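Local coordinates for manganese-containing pseudocatalase (Thermus thermophilus, PDB 2V8T) that catalyses the disproportionation of hydrogen peroxide to water and oxygen as a dimanganese catalase, with two manganese ions in each subunit, at the interface of chains A and B. Residues are numbered along the deposited sequence; one frame, centred on the assembly and turned at random. Chains: chain A/B, Manganese-containing pseudocatalase.

The interface of chains A and B. Residues chain A 134-136, 138; chain B 125, 132-133.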
# COMPACT_ATOMS: atom_id res chain seq x y z
N ASN A 134 -6.69 6.54 0.05
CA ASN A 134 -5.41 6.88 -0.49
C ASN A 134 -5.54 7.93 -1.58
O ASN A 134 -6.51 7.99 -2.33
CB ASN A 134 -4.41 5.86 -0.74
CG ASN A 134 -4.66 5.23 -2.02
OD1 ASN A 134 -4.28 5.76 -3.04
ND2 ASN A 134 -5.32 4.11 -2.04
N GLY A 135 -4.49 8.75 -1.68
CA GLY A 135 -4.47 9.84 -2.65
C GLY A 135 -4.51 9.47 -4.08
O GLY A 135 -4.79 10.32 -4.93
N GLU A 136 -4.27 8.20 -4.42
CA GLU A 136 -4.41 7.77 -5.80
C GLU A 136 -5.88 7.60 -6.22
O GLU A 136 -6.18 7.34 -7.37
CB GLU A 136 -3.59 6.57 -6.11
CG GLU A 136 -3.18 6.92 -7.66
CD GLU A 136 -2.24 5.93 -8.23
OE1 GLU A 136 -1.83 6.02 -9.32
OE2 GLU A 136 -1.84 4.96 -7.50
N VAL A 138 -7.63 10.18 -6.27
CA VAL A 138 -7.84 11.51 -6.87
C VAL A 138 -7.34 11.49 -8.30
O VAL A 138 -6.24 11.02 -8.58
CB VAL A 138 -7.15 12.57 -6.03
CG1 VAL A 138 -7.11 13.93 -6.72
CG2 VAL A 138 -7.85 12.68 -4.66
N VAL B 125 -1.71 14.33 -4.73
CA VAL B 125 -1.99 14.06 -3.31
C VAL B 125 -0.95 13.05 -2.78
O VAL B 125 -1.26 11.87 -2.54
CB VAL B 125 -3.43 13.63 -3.08
CG1 VAL B 125 -3.74 13.66 -1.60
CG2 VAL B 125 -4.41 14.51 -3.85
N HIS B 132 1.53 8.20 -2.22
CA HIS B 132 0.28 8.91 -2.08
C HIS B 132 -0.12 8.98 -0.60
O HIS B 132 0.11 8.07 0.18
CB HIS B 132 -0.82 8.24 -2.90
CG HIS B 132 -0.69 8.51 -4.37
ND1 HIS B 132 -0.03 7.67 -5.22
CD2 HIS B 132 -1.16 9.54 -5.14
CE1 HIS B 132 -0.09 8.19 -6.45
NE2 HIS B 132 -0.79 9.32 -6.44
N TRP B 133 -0.73 10.10 -0.23
CA TRP B 133 -1.20 10.27 1.13
C TRP B 133 -2.14 9.14 1.49
O TRP B 133 -2.93 8.71 0.66
CB TRP B 133 -1.92 11.63 1.24
CG TRP B 133 -2.26 12.00 2.67
CD1 TRP B 133 -1.43 12.63 3.56
CD2 TRP B 133 -3.45 11.71 3.37
NE1 TRP B 133 -2.04 12.73 4.79
CE2 TRP B 133 -3.29 12.17 4.70
CE3 TRP B 133 -4.65 11.06 3.04
CZ2 TRP B 133 -4.27 12.03 5.67
CZ3 TRP B 133 -5.63 10.95 4.02
CH2 TRP B 133 -5.43 11.41 5.32
O HOH W 1 -3.11 12.37 -6.27
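B:His132 turns its imidazole face towards A:Glu136 through a chi2 of 93°. In A:Glu136 a chi1 of -145° directs CG along that ring, and the chain stays straight past CG. The glutamate methylenes thus lie against one face of the imidazole. The site is part of the two-fold interface between two subunits of a manganese catalase, within the deposited hexamer. A:Glu136 belongs to the short 3-10 helix 135-137. CB of A:Glu136 sits over the centre of the B:His132 ring, 3.7 Å from its centroid, in a CH-pi contact. CG of A:Glu136 follows towards the far end of the ring, 3.6 Å from CE1 of B:His132. The carboxylate plane lies only 11° from the ring plane. An alanine in place of B:His132 would probably leave the A:Glu136 methylenes without their flat partner and open a gap beside the 3-10 helix.

Hydrogen bonds tie down the start of this helix. The amide N of A:Gly135 donates to the carbonyl O of B:Trp133 at 2.8 Å. Within chain A, the side-chain OD1 of A:Asn134 accepts from N of A:Glu136 at 2.8 Å, with the donor tilted out of the carbonyl plane. This caps the start of the helix. Water 1 lies at the imidazole edge, in the ring plane. Water 1 joins O of A:Gly135 to N of B:Val125, lying 2.9 Å from the latter. Methyl CG2 of B:Val125 meets CG2 of A:Val138 at 4.0 Å, the two valines nearly perpendicular.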